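Local coordinates for penicillin binding protein transpeptidase domain protein (Escherichia coli, PDB 4BJQ) that belongs to the penicillin-binding proteins of the bacterial cell envelope and is seen as a small alpha/beta fragment that pairs with a second copy of itself, at residues A61-I64 with K65-L69; I17-G20 with D21-A25; R54-N57 with P58-D62. All coordinates share one frame; numbering follows the deposited sequence.

Interaction 1 (A61-I64 with K65-L69)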
ATOM      1  N   ALA A  61       5.168  12.653  16.264  1.00 24.48           N
ATOM      2  CA  ALA A  61       3.769  12.396  15.865  1.00 24.75           C
ATOM      3  C   ALA A  61       3.342  13.098  14.563  1.00 25.18           C
ATOM      4  O   ALA A  61       2.679  12.490  13.714  1.00 24.43           O
ATOM      5  CB  ALA A  61       2.794  12.736  17.015  1.00 24.45           C
ATOM      6  N   ASP A  62       3.714  14.373  14.421  1.00 25.99           N
ATOM      7  CA  ASP A  62       3.504  15.108  13.174  1.00 26.76           C
ATOM      8  C   ASP A  62       4.226  14.425  12.014  1.00 26.27           C
ATOM      9  O   ASP A  62       3.650  14.249  10.956  1.00 25.51           O
ATOM     10  CB  ASP A  62       4.006  16.551  13.283  1.00 27.71           C
ATOM     11  CG  ASP A  62       3.239  17.380  14.297  1.00 30.61           C
ATOM     12  OD1 ASP A  62       2.411  16.828  15.049  1.00 32.81           O
ATOM     13  OD2 ASP A  62       3.480  18.607  14.356  1.00 34.39           O
ATOM     14  N   TYR A  63       5.489  14.045  12.226  1.00 26.96           N
ATOM     15  CA  TYR A  63       6.270  13.316  11.211  1.00 27.31           C
ATOM     16  C   TYR A  63       5.507  12.071  10.727  1.00 26.56           C
ATOM     17  O   TYR A  63       5.395  11.835   9.519  1.00 26.75           O
ATOM     18  CB  TYR A  63       7.656  12.923  11.757  1.00 27.68           C
ATOM     19  CG  TYR A  63       8.472  12.048  10.822  1.00 29.48           C
ATOM     20  CD1 TYR A  63       9.249  12.611   9.810  1.00 31.78           C
ATOM     21  CD2 TYR A  63       8.464  10.652  10.945  1.00 30.80           C
ATOM     22  CE1 TYR A  63      10.002  11.819   8.947  1.00 31.99           C
ATOM     23  CE2 TYR A  63       9.212   9.849  10.083  1.00 30.76           C
ATOM     24  CZ  TYR A  63       9.978  10.443   9.086  1.00 31.91           C
ATOM     25  OH  TYR A  63      10.723   9.669   8.223  1.00 31.29           O
ATOM     26  N   ILE A  64       4.978  11.301  11.672  1.00 25.74           N
ATOM     27  CA  ILE A  64       4.221  10.085  11.361  1.00 25.24           C
ATOM     28  C   ILE A  64       2.919  10.399  10.628  1.00 25.76           C
ATOM     29  O   ILE A  64       2.584   9.730   9.659  1.00 25.83           O
ATOM     30  CB  ILE A  64       3.992   9.228  12.624  1.00 24.91           C
ATOM     31  CG1 ILE A  64       5.307   8.537  13.000  1.00 23.12           C
ATOM     32  CG2 ILE A  64       2.878   8.177  12.407  1.00 24.08           C
ATOM     33  CD1 ILE A  64       5.419   8.182  14.437  1.00 20.92           C
ATOM     34  N   LYS A  65       2.211  11.438  11.063  1.00 26.22           N
ATOM     35  CA  LYS A  65       1.006  11.877  10.367  1.00 27.16           C
ATOM     36  C   LYS A  65       1.269  12.194   8.893  1.00 26.82           C
ATOM     37  O   LYS A  65       0.511  11.770   8.022  1.00 26.47           O
ATOM     38  CB  LYS A  65       0.389  13.095  11.050  1.00 27.89           C
ATOM     39  CG  LYS A  65      -1.112  13.287  10.717  1.00 29.95           C
ATOM     40  CD  LYS A  65      -1.413  14.766  10.452  1.00 33.62           C
ATOM     41  CE  LYS A  65      -2.661  15.254  11.204  1.00 37.59           C
ATOM     42  NZ  LYS A  65      -3.930  14.563  10.811  1.00 37.44           N
ATOM     43  N   LYS A  66       2.363  12.902   8.625  1.00 27.41           N
ATOM     44  CA  LYS A  66       2.686  13.373   7.269  1.00 27.67           C
ATOM     45  C   LYS A  66       3.106  12.253   6.308  1.00 27.01           C
ATOM     46  O   LYS A  66       3.130  12.452   5.087  1.00 27.18           O
ATOM     47  CB  LYS A  66       3.742  14.478   7.315  1.00 28.14           C
ATOM     48  CG  LYS A  66       3.257  15.771   7.947  1.00 30.84           C
ATOM     49  CD  LYS A  66       4.299  16.875   7.785  1.00 34.21           C
ATOM     50  CE  LYS A  66       4.121  17.990   8.814  1.00 37.04           C
ATOM     51  NZ  LYS A  66       2.861  18.763   8.646  1.00 38.55           N
ATOM     52  N   LEU A  67       3.424  11.079   6.856  1.00 26.05           N
ATOM     53  CA  LEU A  67       3.631   9.867   6.049  1.00 25.23           C
ATOM     54  C   LEU A  67       2.334   9.409   5.339  1.00 24.90           C
ATOM     55  O   LEU A  67       2.391   8.661   4.348  1.00 24.59           O
ATOM     56  CB  LEU A  67       4.192   8.715   6.907  1.00 24.89           C
ATOM     57  CG  LEU A  67       5.594   8.847   7.528  1.00 24.91           C
ATOM     58  CD1 LEU A  67       5.865   7.713   8.498  1.00 23.65           C
ATOM     59  CD2 LEU A  67       6.705   8.921   6.473  1.00 24.37           C
ATOM     60  N   LYS A  68       1.182   9.851   5.856  1.00 24.26           N
ATOM     61  CA  LYS A  68      -0.134   9.594   5.239  1.00 24.16           C
ATOM     62  C   LYS A  68      -0.316   8.110   4.944  1.00 23.28           C
ATOM     63  O   LYS A  68      -0.643   7.719   3.823  1.00 23.03           O
ATOM     64  CB  LYS A  68      -0.330  10.444   3.967  1.00 24.32           C
ATOM     65  CG  LYS A  68      -0.259  11.961   4.195  1.00 27.63           C
ATOM     66  CD  LYS A  68      -1.041  12.756   3.129  1.00 32.05           C
ATOM     67  CE  LYS A  68      -0.384  12.669   1.753  1.00 35.76           C
ATOM     68  NZ  LYS A  68      -1.317  13.044   0.619  1.00 38.05           N
ATOM     69  N   LEU A  69      -0.070   7.282   5.959  1.00 22.24           N
ATOM     70  CA  LEU A  69      -0.098   5.842   5.792  1.00 21.44           C
ATOM     71  C   LEU A  69      -1.521   5.311   6.013  1.00 21.77           C
ATOM     72  O   LEU A  69      -2.191   5.678   6.989  1.00 21.72           O
ATOM     73  CB  LEU A  69       0.904   5.174   6.754  1.00 20.84           C
ATOM     74  CG  LEU A  69       2.416   5.190   6.419  1.00 19.49           C
ATOM     75  CD1 LEU A  69       3.245   4.878   7.637  1.00 15.88           C
ATOM     76  CD2 LEU A  69       2.800   4.215   5.293  1.00 16.43           C
TER
HETATM   77  O   HOH W   1       0.569   7.992   8.559  1.00 25.34           O

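Interaction 2 (I17-G20 with D21-A25). With SO4 (sulfate ion), chain I.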
ATOM      1  N   ILE A  17       2.054   4.162  -4.864  1.00 23.09           N
ATOM      2  CA  ILE A  17       2.799   2.990  -5.334  1.00 23.49           C
ATOM      3  C   ILE A  17       4.073   2.742  -4.495  1.00 23.24           C
ATOM      4  O   ILE A  17       4.517   1.594  -4.339  1.00 22.85           O
ATOM      5  CB  ILE A  17       3.099   3.078  -6.885  1.00 23.51           C
ATOM      6  CG1 ILE A  17       3.748   1.780  -7.384  1.00 24.10           C
ATOM      7  CG2 ILE A  17       3.964   4.301  -7.225  1.00 23.13           C
ATOM      8  CD1 ILE A  17       3.697   1.587  -8.890  1.00 24.31           C
ATOM      9  N   SER A  18       4.634   3.818  -3.942  1.00 23.19           N
ATOM     10  CA  SER A  18       5.851   3.724  -3.118  1.00 23.97           C
ATOM     11  C   SER A  18       5.600   3.746  -1.602  1.00 23.55           C
ATOM     12  O   SER A  18       6.530   3.976  -0.813  1.00 23.97           O
ATOM     13  CB  SER A  18       6.842   4.832  -3.505  1.00 23.89           C
ATOM     14  OG  SER A  18       7.130   4.757  -4.881  1.00 24.09           O
ATOM     15  N   VAL A  19       4.355   3.501  -1.198  1.00 23.32           N
ATOM     16  CA  VAL A  19       3.965   3.520   0.224  1.00 23.01           C
ATOM     17  C   VAL A  19       4.862   2.636   1.108  1.00 23.61           C
ATOM     18  O   VAL A  19       5.017   2.902   2.302  1.00 23.76           O
ATOM     19  CB  VAL A  19       2.466   3.150   0.402  1.00 23.01           C
ATOM     20  CG1 VAL A  19       2.222   1.658   0.184  1.00 20.69           C
ATOM     21  CG2 VAL A  19       1.947   3.603   1.757  1.00 23.62           C
ATOM     22  N   GLY A  20       5.447   1.592   0.516  1.00 23.79           N
ATOM     23  CA  GLY A  20       6.447   0.757   1.202  1.00 24.39           C
ATOM     24  C   GLY A  20       7.612   1.515   1.829  1.00 24.84           C
ATOM     25  O   GLY A  20       8.024   1.195   2.941  1.00 24.61           O
ATOM     26  N   ASP A  21       8.128   2.532   1.132  1.00 25.68           N
ATOM     27  CA  ASP A  21       9.187   3.411   1.674  1.00 26.47           C
ATOM     28  C   ASP A  21       8.730   4.077   2.974  1.00 26.37           C
ATOM     29  O   ASP A  21       9.525   4.285   3.913  1.00 26.17           O
ATOM     30  CB  ASP A  21       9.536   4.543   0.694  1.00 27.43           C
ATOM     31  CG  ASP A  21      10.171   4.046  -0.597  1.00 29.59           C
ATOM     32  OD1 ASP A  21      10.767   2.950  -0.606  1.00 29.46           O
ATOM     33  OD2 ASP A  21      10.073   4.785  -1.603  1.00 31.61           O
ATOM     34  N   ARG A  22       7.450   4.428   3.008  1.00 25.05           N
ATOM     35  CA  ARG A  22       6.886   5.133   4.144  1.00 25.05           C
ATOM     36  C   ARG A  22       6.594   4.219   5.324  1.00 24.10           C
ATOM     37  O   ARG A  22       6.699   4.649   6.466  1.00 24.11           O
ATOM     38  CB  ARG A  22       5.646   5.913   3.719  1.00 24.79           C
ATOM     39  CG  ARG A  22       6.035   7.185   3.022  1.00 27.37           C
ATOM     40  CD  ARG A  22       4.876   7.905   2.413  1.00 30.67           C
ATOM     41  NE  ARG A  22       5.316   8.237   1.078  1.00 35.16           N
ATOM     42  CZ  ARG A  22       4.818   7.716  -0.037  1.00 34.87           C
ATOM     43  NH1 ARG A  22       3.780   6.888   0.003  1.00 33.30           N
ATOM     44  NH2 ARG A  22       5.347   8.075  -1.194  1.00 34.10           N
ATOM     45  N   TRP A  23       6.221   2.973   5.050  1.00 23.96           N
ATOM     46  CA  TRP A  23       6.112   1.962   6.114  1.00 24.36           C
ATOM     47  C   TRP A  23       7.448   1.768   6.823  1.00 24.53           C
ATOM     48  O   TRP A  23       7.499   1.757   8.054  1.00 25.16           O
ATOM     49  CB  TRP A  23       5.586   0.620   5.591  1.00 23.57           C
ATOM     50  CG  TRP A  23       4.092   0.626   5.330  1.00 23.88           C
ATOM     51  CD1 TRP A  23       3.476   0.483   4.116  1.00 22.89           C
ATOM     52  CD2 TRP A  23       3.036   0.804   6.298  1.00 22.45           C
ATOM     53  NE1 TRP A  23       2.113   0.543   4.268  1.00 22.73           N
ATOM     54  CE2 TRP A  23       1.811   0.750   5.590  1.00 22.85           C
ATOM     55  CE3 TRP A  23       3.006   1.004   7.690  1.00 21.14           C
ATOM     56  CZ2 TRP A  23       0.560   0.876   6.228  1.00 20.71           C
ATOM     57  CZ3 TRP A  23       1.773   1.127   8.324  1.00 21.97           C
ATOM     58  CH2 TRP A  23       0.559   1.070   7.587  1.00 20.45           C
ATOM     59  N   LYS A  24       8.517   1.608   6.044  1.00 24.63           N
ATOM     60  CA  LYS A  24       9.886   1.572   6.577  1.00 24.91           C
ATOM     61  C   LYS A  24      10.192   2.812   7.408  1.00 24.03           C
ATOM     62  O   LYS A  24      10.768   2.708   8.478  1.00 23.95           O
ATOM     63  CB  LYS A  24      10.911   1.496   5.449  1.00 25.79           C
ATOM     64  CG  LYS A  24      11.116   0.119   4.879  1.00 28.96           C
ATOM     65  CD  LYS A  24      11.985   0.196   3.615  1.00 31.99           C
ATOM     66  CE  LYS A  24      11.640  -0.946   2.658  1.00 34.19           C
ATOM     67  NZ  LYS A  24      11.681  -2.286   3.353  1.00 35.81           N
ATOM     68  N   ALA A  25       9.811   3.981   6.907  1.00 23.12           N
ATOM     69  CA  ALA A  25      10.030   5.214   7.651  1.00 22.97           C
ATOM     70  C   ALA A  25       9.306   5.230   9.013  1.00 22.57           C
ATOM     71  O   ALA A  25       9.858   5.749   9.984  1.00 22.77           O
ATOM     72  CB  ALA A  25       9.667   6.435   6.807  1.00 22.82           C
TER
HETATM   73  S   SO4 I1166       4.528   7.612  -4.404  1.00 50.37           S
HETATM   74  O1  SO4 I1166       3.599   8.538  -5.060  1.00 49.49           O
HETATM   75  O2  SO4 I1166       3.795   6.724  -3.501  1.00 45.37           O
HETATM   76  O3  SO4 I1166       5.252   6.838  -5.429  1.00 48.80           O
HETATM   77  O4  SO4 I1166       5.522   8.406  -3.677  1.00 49.57           O

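Interaction 3 (R54-N57 with P58-D62). With SO4 (sulfate ion), chain J.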
ATOM      1  N   ARG A  54       2.582   5.285  22.525  1.00 25.29           N
ATOM      2  CA  ARG A  54       1.879   6.064  23.518  1.00 25.79           C
ATOM      3  C   ARG A  54       2.760   7.214  23.978  1.00 26.86           C
ATOM      4  O   ARG A  54       3.987   7.089  24.038  1.00 26.93           O
ATOM      5  CB  ARG A  54       1.544   5.198  24.741  1.00 25.96           C
ATOM      6  CG  ARG A  54       0.682   3.937  24.494  1.00 25.68           C
ATOM      7  CD  ARG A  54      -0.625   4.236  23.760  1.00 24.54           C
ATOM      8  NE  ARG A  54      -1.483   5.176  24.475  1.00 25.43           N
ATOM      9  CZ  ARG A  54      -2.379   4.838  25.403  1.00 26.94           C
ATOM     10  NH1 ARG A  54      -2.549   3.568  25.744  1.00 26.65           N
ATOM     11  NH2 ARG A  54      -3.103   5.780  25.999  1.00 25.81           N
ATOM     12  N   GLN A  55       2.129   8.329  24.336  1.00 27.83           N
ATOM     13  CA  GLN A  55       2.856   9.500  24.826  1.00 28.82           C
ATOM     14  C   GLN A  55       3.925   9.908  23.813  1.00 28.44           C
ATOM     15  O   GLN A  55       5.078  10.141  24.173  1.00 28.84           O
ATOM     16  CB  GLN A  55       3.503   9.235  26.208  1.00 29.41           C
ATOM     17  CG  GLN A  55       2.603   8.560  27.276  1.00 31.35           C
ATOM     18  CD  GLN A  55       1.322   9.328  27.600  1.00 33.34           C
ATOM     19  OE1 GLN A  55       0.256   8.724  27.760  1.00 34.39           O
ATOM     20  NE2 GLN A  55       1.420  10.649  27.700  1.00 33.74           N
ATOM     21  N   VAL A  56       3.541   9.976  22.541  1.00 27.97           N
ATOM     22  CA  VAL A  56       4.486  10.342  21.492  1.00 27.24           C
ATOM     23  C   VAL A  56       4.521  11.863  21.384  1.00 27.46           C
ATOM     24  O   VAL A  56       3.483  12.496  21.195  1.00 26.89           O
ATOM     25  CB  VAL A  56       4.139   9.684  20.124  1.00 27.13           C
ATOM     26  CG1 VAL A  56       5.116  10.127  19.032  1.00 26.55           C
ATOM     27  CG2 VAL A  56       4.151   8.166  20.238  1.00 26.63           C
ATOM     28  N   ASN A  57       5.720  12.436  21.523  1.00 27.70           N
ATOM     29  CA  ASN A  57       5.921  13.884  21.414  1.00 28.26           C
ATOM     30  C   ASN A  57       5.497  14.392  20.023  1.00 27.68           C
ATOM     31  O   ASN A  57       5.591  13.648  19.044  1.00 27.15           O
ATOM     32  CB  ASN A  57       7.380  14.261  21.737  1.00 28.51           C
ATOM     33  CG  ASN A  57       7.823  13.776  23.109  1.00 30.60           C
ATOM     34  OD1 ASN A  57       7.804  14.528  24.080  1.00 33.07           O
ATOM     35  ND2 ASN A  57       8.212  12.508  23.197  1.00 31.91           N
ATOM     36  N   PRO A  58       5.000  15.644  19.936  1.00 28.13           N
ATOM     37  CA  PRO A  58       4.484  16.184  18.664  1.00 28.31           C
ATOM     38  C   PRO A  58       5.448  16.074  17.465  1.00 28.41           C
ATOM     39  O   PRO A  58       5.004  15.763  16.357  1.00 28.52           O
ATOM     40  CB  PRO A  58       4.198  17.651  18.990  1.00 29.21           C
ATOM     41  CG  PRO A  58       3.913  17.661  20.466  1.00 29.54           C
ATOM     42  CD  PRO A  58       4.729  16.547  21.075  1.00 28.78           C
ATOM     43  N   ASP A  59       6.738  16.331  17.689  1.00 28.11           N
ATOM     44  CA  ASP A  59       7.761  16.229  16.642  1.00 27.90           C
ATOM     45  C   ASP A  59       7.701  14.881  15.893  1.00 26.86           C
ATOM     46  O   ASP A  59       7.578  14.844  14.661  1.00 26.20           O
ATOM     47  CB  ASP A  59       9.179  16.510  17.209  1.00 27.76           C
ATOM     48  CG  ASP A  59       9.565  15.587  18.375  1.00 29.69           C
ATOM     49  OD1 ASP A  59       8.679  14.899  18.945  1.00 29.07           O
ATOM     50  OD2 ASP A  59      10.773  15.555  18.729  1.00 29.94           O
ATOM     51  N   MET A  60       7.794  13.788  16.646  1.00 26.12           N
ATOM     52  CA  MET A  60       7.618  12.445  16.102  1.00 25.45           C
ATOM     53  C   MET A  60       6.194  12.171  15.567  1.00 24.92           C
ATOM     54  O   MET A  60       6.044  11.526  14.532  1.00 25.08           O
ATOM     55  CB  MET A  60       7.999  11.389  17.141  1.00 24.78           C
ATOM     56  CG  MET A  60       7.987   9.979  16.578  1.00 25.00           C
ATOM     57  SD  MET A  60       8.720   8.755  17.674  1.00 26.00           S
ATOM     58  CE  MET A  60      10.455   9.135  17.482  1.00 24.61           C
ATOM     59  N   ALA A  61       5.168  12.653  16.264  1.00 24.48           N
ATOM     60  CA  ALA A  61       3.769  12.396  15.865  1.00 24.75           C
ATOM     61  C   ALA A  61       3.342  13.098  14.563  1.00 25.18           C
ATOM     62  O   ALA A  61       2.679  12.490  13.714  1.00 24.43           O
ATOM     63  CB  ALA A  61       2.794  12.736  17.015  1.00 24.45           C
ATOM     64  N   ASP A  62       3.714  14.373  14.421  1.00 25.99           N
ATOM     65  CA  ASP A  62       3.504  15.108  13.174  1.00 26.76           C
ATOM     66  C   ASP A  62       4.226  14.425  12.014  1.00 26.27           C
ATOM     67  O   ASP A  62       3.650  14.249  10.956  1.00 25.51           O
ATOM     68  CB  ASP A  62       4.006  16.551  13.283  1.00 27.71           C
ATOM     69  CG  ASP A  62       3.239  17.380  14.297  1.00 30.61           C
ATOM     70  OD1 ASP A  62       2.411  16.828  15.049  1.00 32.81           O
ATOM     71  OD2 ASP A  62       3.480  18.607  14.356  1.00 34.39           O
TER
HETATM   72  S   SO4 J1167      -4.953   3.457  28.466  1.00 83.74           S
HETATM   73  O1  SO4 J1167      -6.153   4.288  28.416  1.00 83.27           O
HETATM   74  O2  SO4 J1167      -4.845   2.825  29.780  1.00 83.55           O
HETATM   75  O3  SO4 J1167      -5.013   2.441  27.414  1.00 83.61           O
HETATM   76  O4  SO4 J1167      -3.774   4.288  28.253  1.00 84.07           O

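Interaction 1 (A61-I64 with K65-L69)
Leu67 folds back over the turn begun by Tyr63 and Ile64, near the C-terminal end of helix 58-66. The tight part is where leucine carbon meets main chain: Leu67 CB lies 3.3 Å from Ile64 O, and CG reaches Tyr63 O. CG stands beside the leucine's own backbone N, anti to its carbonyl carbon (chi1 -65°), which places it over these carbonyls. Tyr63 adds a looser touch, its CE2 4.3 Å from Leu67 CD1, the methyl approaching the ring obliquely. The Ile64 side chain packs on Leu26 and Ile72 of its own chain and on Ile4 of the second subunit. The exposed side carries Asp62, Lys65 and Lys66. There the lysine stems lie against backbone, Lys66 CG 3.4 Å from Asp62 O, while Lys66 NZ stays 5.7 Å from Asp62 OD2. The opposite charges are therefore not in contact, though they may still attract weakly. Lys65 N to Ala61 O (2.9 Å) and Lys66 N to Asp62 O are regular helical bonds. After them Leu67 N keeps only a weak bond to Tyr63 O and also bonds to Ile64 O, from well above that carbonyl's plane, and Lys68 N bonds to Lys65 O. Lys68 takes a positive phi (51°), and a water bridges Ile64 O (2.9 Å) and Leu69 N (2.8 Å), much like a Schellman motif with water inserted in its long bond. Ile64 O thus accepts from Leu67 N and the water, which also serves Leu69 N as regular i to i+4 bonding is lost, while Leu69 packs on Arg22 and Trp23 of helix 19-30.

Interaction 2 (I17-G20 with D21-A25)
Arg22 and Val19 cross at about a right angle, the arginine running back past the valine toward the start of helix 19-30, whereas Trp23 lies alongside Val19 and points the same way. The guanidinium comes close over the first turn: NH1 is 3.4 Å from Val19 CA, and Ser18 O sits over one face, offset toward the rim. At the guanidinium edge, in its plane, is a sulfate ion, probably from the crystallisation liquor. Arg22 NH2 donates to sulfate O2 along a fairly straight line (3.1 Å, 164°). Ser18 grips the same ion twice, from its backbone N to O2 (3.1 Å) and from OG to O3 (2.9 Å); OG is swung back beside that N (chi1 -56°), which lets both donors face the anion. On the apolar side Val19 CG2 lies 4.2 Å from Trp23 CD1, and the edge of the indole runs near Gly20 CA. Ile17 packs on Trp23 of the second subunit, Trp23 on Ile17 of that subunit, Val19 meets its own counterpart there, and Leu69 backs Val19, Arg22 and Trp23. In the backbone, Asp21 N bonds to Ser18 O (2.9 Å) and Trp23 N to Val19 O (3.0 Å), starting the helix. The Arg22 guanidinium and the Ser18 hydroxyl and backbone N-H, just before the helix N-terminus, together make a small anion-binding spot, which the helix dipole probably strengthens, while valine and tryptophan turn to the dimer interface.

Interaction 3 (R54-N57 with P58-D62)
Val56 CG1 reaches the first turn of helix 58-66, touching Met60 CB at 3.7 Å and Ala61 CB at 4.0 Å. That branch stands opposite the valine's backbone N (chi1 178°), projecting toward the helix; the Val56 and Met60 side chains cross at about a right angle, and the sulfur lies near the same methyl. Beside this apolar touch, Ala61 N donates to Asn57 O (3.0 Å) in the carbonyl plane, closing the first helical turn. Asn57 holds the N-cap position, but its side chain makes no capping bond and leads away. Asp59 curls back, its CG between backbone N and carbonyl carbon (chi1 57°), and OD1 takes a weak bond from Met60 N (2.7 Å) while lying 3.1 Å from Asn57 CB. Further out, Val56 pairs in an antiparallel ladder with a strand of the second subunit, so the sheet continues across the interface, and Pro58 packs on Val1 of that subunit. At the corner formed by Arg54 and Gln55, the Arg54 guanidinium meets a sulfate ion edge-on in its plane, sulfate O4 accepting from Arg54 NH1 (2.9 Å) and Arg54 NH2 (2.8 Å). Arg54 NE forms a salt bridge with Glu77, and Tyr51 makes a cation-pi contact with Arg54. The strand-to-helix junction thus joins an apolar seam to a backbone-bonded helix start, with an aspartate carboxylate near its N-terminus that probably interacts favourably with the helix dipole.

Interactions 1 and 3 share Ala61 and Asp62 and occupy the two ends of helix 58-66: the 54-57/58-62 contact starts it from strand 50-56, and the 61-64/65-69 contact unwinds it. Interaction 2 starts helix 19-30, yet touches interaction 1, where Leu69 packs on Trp23. Interactions 2 and 3 do not touch. All set buried apolar residues beside exposed charged ones, but the centre of interaction 3 lies about 15 Å from the chain centre, against about 9 and 8 Å for 1 and 2. The second subunit meets isoleucine in 1, a valine-tryptophan face in 2, a shared sheet in 3. One sulfate sits at the start of helix 19-30, the other on Arg54; a water serves the end of helix 58-66.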